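Local atomic coordinates of D-methionine transport system permease protein MetI (Escherichia coli, PDB entry 3TUI), a protein that forms the membrane-spanning permease part of an ABC transporter for methionine and probably carries the substrate across the inner membrane. Residues A[37-42]-A[107-112]; A[18-23]-A[156-161]. All coordinates share one frame; numbering follows the deposited sequence.

Contact 1: residues A[37-42]-A[107-112]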
loop_
_atom_site.group_PDB
_atom_site.type_symbol
_atom_site.label_atom_id
_atom_site.label_comp_id
_atom_site.label_asym_id
_atom_site.label_seq_id
_atom_site.Cartn_x
_atom_site.Cartn_y
_atom_site.Cartn_z
ATOM N N LEU A 37 -9.928 -13.375 22.367
ATOM C CA LEU A 37 -11.338 -13.083 22.509
ATOM C C LEU A 37 -11.554 -11.564 22.580
ATOM O O LEU A 37 -12.689 -11.097 22.533
ATOM C CB LEU A 37 -11.944 -13.844 23.704
ATOM C CG LEU A 37 -11.890 -15.393 23.639
ATOM C CD1 LEU A 37 -12.237 -16.035 24.990
ATOM C CD2 LEU A 37 -12.780 -16.008 22.558
ATOM N N LEU A 38 -10.455 -10.809 22.683
ATOM C CA LEU A 38 -10.454 -9.352 22.469
ATOM C C LEU A 38 -10.411 -8.953 20.991
ATOM O O LEU A 38 -10.865 -7.870 20.624
ATOM C CB LEU A 38 -9.274 -8.685 23.183
ATOM C CG LEU A 38 -9.341 -8.048 24.574
ATOM C CD1 LEU A 38 -7.921 -7.700 25.029
ATOM C CD2 LEU A 38 -10.208 -6.798 24.554
ATOM N N TYR A 39 -9.807 -9.813 20.169
ATOM C CA TYR A 39 -9.659 -9.579 18.734
ATOM C C TYR A 39 -10.992 -9.797 18.063
ATOM O O TYR A 39 -11.494 -8.911 17.370
ATOM C CB TYR A 39 -8.587 -10.508 18.135
ATOM C CG TYR A 39 -8.349 -10.347 16.633
ATOM C CD1 TYR A 39 -7.753 -9.194 16.131
ATOM C CD2 TYR A 39 -8.644 -11.378 15.726
ATOM C CE1 TYR A 39 -7.506 -9.032 14.773
ATOM C CE2 TYR A 39 -8.394 -11.229 14.346
ATOM C CZ TYR A 39 -7.824 -10.046 13.882
ATOM O OH TYR A 39 -7.559 -9.850 12.533
ATOM N N VAL A 40 -11.585 -10.961 18.322
ATOM C CA VAL A 40 -12.858 -11.329 17.698
ATOM C C VAL A 40 -13.958 -10.297 17.956
ATOM O O VAL A 40 -14.680 -9.924 17.038
ATOM C CB VAL A 40 -13.367 -12.748 18.101
ATOM C CG1 VAL A 40 -12.256 -13.777 17.980
ATOM C CG2 VAL A 40 -13.951 -12.746 19.504
ATOM N N THR A 41 -14.079 -9.825 19.192
ATOM C CA THR A 41 -15.252 -9.045 19.585
ATOM C C THR A 41 -15.338 -7.650 18.970
ATOM O O THR A 41 -16.390 -7.003 19.039
ATOM C CB THR A 41 -15.381 -8.942 21.103
ATOM O OG1 THR A 41 -14.158 -8.434 21.648
ATOM C CG2 THR A 41 -15.698 -10.307 21.699
ATOM N N ARG A 42 -14.237 -7.182 18.383
ATOM C CA ARG A 42 -14.218 -5.875 17.723
ATOM C C ARG A 42 -15.213 -5.795 16.561
ATOM O O ARG A 42 -15.587 -6.820 15.984
ATOM C CB ARG A 42 -12.802 -5.542 17.243
ATOM C CG ARG A 42 -11.967 -4.821 18.281
ATOM C CD ARG A 42 -10.472 -5.014 18.076
ATOM N NE ARG A 42 -9.969 -4.314 16.902
ATOM C CZ ARG A 42 -9.140 -3.278 16.954
ATOM N NH1 ARG A 42 -8.757 -2.801 18.127
ATOM N NH2 ARG A 42 -8.721 -2.698 15.835
ATOM N N MET A 107 -1.083 -7.427 23.802
ATOM C CA MET A 107 -0.144 -7.759 22.732
ATOM C C MET A 107 -0.680 -8.764 21.760
ATOM O O MET A 107 -0.582 -8.571 20.546
ATOM C CB MET A 107 1.198 -8.233 23.254
ATOM C CG MET A 107 2.036 -7.125 23.805
ATOM S SD MET A 107 3.526 -7.867 24.453
ATOM C CE MET A 107 4.336 -6.385 25.075
ATOM N N VAL A 108 -1.263 -9.827 22.293
ATOM C CA VAL A 108 -1.803 -10.883 21.442
ATOM C C VAL A 108 -2.800 -10.340 20.404
ATOM O O VAL A 108 -2.686 -10.627 19.212
ATOM C CB VAL A 108 -2.447 -11.986 22.283
ATOM C CG1 VAL A 108 -3.060 -13.029 21.359
ATOM C CG2 VAL A 108 -1.397 -12.633 23.208
ATOM N N GLU A 109 -3.750 -9.532 20.864
ATOM C CA GLU A 109 -4.713 -8.893 19.967
ATOM C C GLU A 109 -4.032 -7.954 18.974
ATOM O O GLU A 109 -4.377 -7.912 17.797
ATOM C CB GLU A 109 -5.765 -8.122 20.762
ATOM C CG GLU A 109 -6.907 -7.537 19.931
ATOM C CD GLU A 109 -7.358 -6.186 20.443
ATOM O OE1 GLU A 109 -6.484 -5.404 20.871
ATOM O OE2 GLU A 109 -8.585 -5.925 20.464
ATOM N N ASN A 110 -3.075 -7.179 19.446
ATOM C CA ASN A 110 -2.352 -6.347 18.524
ATOM C C ASN A 110 -1.605 -7.200 17.499
ATOM O O ASN A 110 -1.497 -6.828 16.334
ATOM C CB ASN A 110 -1.392 -5.422 19.274
ATOM C CG ASN A 110 -2.102 -4.233 19.915
ATOM O OD1 ASN A 110 -3.236 -3.895 19.534
ATOM N ND2 ASN A 110 -1.440 -3.596 20.898
ATOM N N ALA A 111 -1.083 -8.344 17.923
ATOM C CA ALA A 111 -0.455 -9.250 16.967
ATOM C C ALA A 111 -1.506 -9.801 15.998
ATOM O O ALA A 111 -1.307 -9.766 14.769
ATOM C CB ALA A 111 0.303 -10.390 17.677
ATOM N N LEU A 112 -2.628 -10.293 16.528
ATOM C CA LEU A 112 -3.653 -10.783 15.633
ATOM C C LEU A 112 -4.030 -9.681 14.631
ATOM O O LEU A 112 -4.211 -9.975 13.446
ATOM C CB LEU A 112 -4.886 -11.304 16.375
ATOM C CG LEU A 112 -4.702 -12.664 17.066
ATOM C CD1 LEU A 112 -5.907 -13.020 17.951
ATOM C CD2 LEU A 112 -4.436 -13.754 16.046
#
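The C-terminal part of helix 3-40 and the residues after it lie against the end of helix 89-112, on the side of the permease predicted to face the cytoplasm. The tight part is apolar and centres on Y39. With CG anti to the backbone N (chi1 180°), its ring lies across L112, whose CB sits over the middle of one face, 3.6 Å from the ring centroid and only 12° off the normal, a CH-pi contact. The branch CD1 of L112 closes in at the root of the ring, 3.7 Å from Y39 CB. E109 fits in beside this pair, its CG 3.6 Å from Y39 CA. L138 of helix 130-163 touches both Y39 and L112 and makes this part a three-helix junction. Replacing Y39 by an alanine would remove the ring that L112 lies against and would probably loosen the seat of the C-terminal end of helix 3-40.

The other side is polar and looser, and opens to the surface at R42. The E109 chain, bent at chi2, carries OE2 past the Y39 backbone, away from the ring, toward R42, whose own chain bends at chi3. Their salt bridge is long, with R42 NH1 3.9 Å from E109 OE2, and the guanidinium and carboxylate planes stand 81° apart. The methylene CD of R42 lies nearer to this oxygen than its charged nitrogens do. E109 OE2 is hydrogen-bonded to Y53 OH of helix 50-64, whereas L38 O, 3.0 Å from E109 OE2, is a second acceptor facing it with no bond between them. Burial and the L38 carbonyl would tend to raise the pKa of E109, and R42 at this distance would probably offset that only in part; the Y53 bond is the closer polar support.

Contact 2: residues A[18-23]-A[156-161]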
loop_
_atom_site.group_PDB
_atom_site.type_symbol
_atom_site.label_atom_id
_atom_site.label_comp_id
_atom_site.label_asym_id
_atom_site.label_seq_id
_atom_site.Cartn_x
_atom_site.Cartn_y
_atom_site.Cartn_z
ATOM N N ALA A 18 13.031 -18.986 37.606
ATOM C CA ALA A 18 11.843 -19.656 38.106
ATOM C C ALA A 18 10.604 -18.772 37.977
ATOM O O ALA A 18 9.682 -19.054 37.190
ATOM C CB ALA A 18 12.066 -20.044 39.556
ATOM N N MET A 19 10.608 -17.704 38.771
ATOM C CA MET A 19 9.528 -16.734 38.827
ATOM C C MET A 19 9.165 -16.255 37.423
ATOM O O MET A 19 8.016 -16.382 36.974
ATOM C CB MET A 19 9.980 -15.553 39.695
ATOM C CG MET A 19 9.872 -15.785 41.201
ATOM S SD MET A 19 10.283 -14.334 42.201
ATOM C CE MET A 19 12.068 -14.271 41.969
ATOM N N THR A 20 10.181 -15.733 36.732
ATOM C CA THR A 20 10.023 -15.070 35.439
ATOM C C THR A 20 9.365 -16.006 34.434
ATOM O O THR A 20 8.314 -15.672 33.885
ATOM C CB THR A 20 11.395 -14.540 34.912
ATOM O OG1 THR A 20 11.930 -13.583 35.838
ATOM C CG2 THR A 20 11.258 -13.862 33.554
ATOM N N PHE A 21 9.962 -17.181 34.217
ATOM C CA PHE A 21 9.429 -18.154 33.249
ATOM C C PHE A 21 8.083 -18.759 33.622
ATOM O O PHE A 21 7.217 -18.880 32.776
ATOM C CB PHE A 21 10.442 -19.252 32.970
ATOM C CG PHE A 21 11.429 -18.872 31.919
ATOM C CD1 PHE A 21 11.115 -19.029 30.561
ATOM C CD2 PHE A 21 12.648 -18.291 32.266
ATOM C CE1 PHE A 21 12.026 -18.647 29.546
ATOM C CE2 PHE A 21 13.569 -17.913 31.265
ATOM C CZ PHE A 21 13.250 -18.098 29.895
ATOM N N VAL A 22 7.912 -19.134 34.883
ATOM C CA VAL A 22 6.622 -19.617 35.371
ATOM C C VAL A 22 5.496 -18.561 35.280
ATOM O O VAL A 22 4.423 -18.831 34.734
ATOM C CB VAL A 22 6.745 -20.126 36.827
ATOM C CG1 VAL A 22 5.390 -20.605 37.361
ATOM C CG2 VAL A 22 7.790 -21.228 36.910
ATOM N N SER A 23 5.736 -17.373 35.828
ATOM C CA SER A 23 4.776 -16.292 35.693
ATOM C C SER A 23 4.424 -16.110 34.232
ATOM O O SER A 23 3.256 -15.911 33.887
ATOM C CB SER A 23 5.305 -14.976 36.269
ATOM O OG SER A 23 4.955 -14.798 37.629
ATOM N N THR A 156 9.915 -8.310 30.577
ATOM C CA THR A 156 9.171 -7.492 31.529
ATOM C C THR A 156 9.136 -8.233 32.878
ATOM O O THR A 156 9.434 -7.639 33.933
ATOM C CB THR A 156 7.741 -7.137 31.052
ATOM O OG1 THR A 156 7.780 -6.067 30.104
ATOM C CG2 THR A 156 6.868 -6.716 32.219
ATOM N N LEU A 157 8.794 -9.526 32.855
ATOM C CA LEU A 157 8.735 -10.256 34.121
ATOM C C LEU A 157 10.013 -10.266 34.973
ATOM O O LEU A 157 9.906 -10.312 36.205
ATOM C CB LEU A 157 8.200 -11.678 33.962
ATOM C CG LEU A 157 6.689 -11.541 33.871
ATOM C CD1 LEU A 157 6.079 -12.908 33.836
ATOM C CD2 LEU A 157 6.233 -10.833 35.129
ATOM N N VAL A 158 11.199 -10.228 34.357
ATOM C CA VAL A 158 12.411 -10.058 35.155
ATOM C C VAL A 158 12.367 -8.817 36.046
ATOM O O VAL A 158 12.460 -8.915 37.290
ATOM C CB VAL A 158 13.670 -9.958 34.306
ATOM C CG1 VAL A 158 14.829 -9.384 35.169
ATOM C CG2 VAL A 158 13.995 -11.292 33.639
ATOM N N GLY A 159 12.195 -7.651 35.428
ATOM C CA GLY A 159 12.052 -6.439 36.224
ATOM C C GLY A 159 10.983 -6.564 37.307
ATOM O O GLY A 159 11.134 -6.043 38.411
ATOM N N TYR A 160 9.893 -7.253 36.970
ATOM C CA TYR A 160 8.767 -7.459 37.872
ATOM C C TYR A 160 9.148 -8.348 39.043
ATOM O O TYR A 160 8.878 -8.015 40.203
ATOM C CB TYR A 160 7.643 -8.087 37.065
ATOM C CG TYR A 160 6.702 -7.080 36.455
ATOM C CD1 TYR A 160 7.113 -5.753 36.232
ATOM C CD2 TYR A 160 5.391 -7.437 36.137
ATOM C CE1 TYR A 160 6.245 -4.815 35.684
ATOM C CE2 TYR A 160 4.509 -6.513 35.581
ATOM C CZ TYR A 160 4.939 -5.206 35.358
ATOM O OH TYR A 160 4.051 -4.303 34.820
ATOM N N SER A 161 9.784 -9.478 38.721
ATOM C CA SER A 161 10.290 -10.398 39.731
ATOM C C SER A 161 11.395 -9.727 40.554
ATOM O O SER A 161 11.469 -9.918 41.766
ATOM C CB SER A 161 10.810 -11.707 39.113
ATOM O OG SER A 161 11.917 -11.500 38.250
#
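Two transmembrane helices of the permease core, helix 3-40 and helix 130-163, cross here near the centre of the chain, their local axes 8.7 Å apart and 130° between directions. T20 contributes the largest share of the contact, followed by L157. The T20 methyl CG2, anti to the backbone N, reaches L157 CB at 3.8 Å. Toward V158 the two side chains cross obliquely, T20 CG2 to V158 CG2, at the same distance. The T20 hydroxyl OG1 lies over the backbone of the other helix, 3.6 Å from V158 CA, yet is hydrogen-bonded within its own helix to T16 O.

Small side chains, S23 and S161, meet larger ones, L157 and M19, in this part of the binding-protein-dependent permease fold: S23 offers only CB to L157 CD1, and S161 presents its CB to M19, 4.0 Å from M19 CB. The M19 chain, bent at chi3 (-72°), turns SD and CE past that same serine carbon, and the M19 side chain also touches L89 and A92 of helix 89-112. S161 OG occupies the crowded position between backbone N and carbonyl carbon (chi1 63°), which turns it back toward its own helix, where L157 O and V158 O, the latter 2.8 Å from S161 OG, compete for its one proton. Beyond the crossing, V158 packs on L196 and L199 of helix 186-211 and on P67 of the second subunit.

Helix 3-40 supplies one side of both contacts. From the N terminus, the chain first passes 18-23 in the middle part of this helix and then 37-42 around its C-terminal end. It returns to the latter with 107-112, where contact 1 closes a loop of 64 intervening residues that includes helix 50-64 and most of helix 89-112. Running on into helix 130-163, it meets 18-23 again at 156-161, so contact 2 closes a larger loop that encloses the first without crossing it. The centres lie 24 Å apart: contact 2 joins helices near the middle of the chain, whereas contact 1 ties the C-terminal end of helix 3-40 to helix 89-112 toward the end predicted to be cytoplasmic.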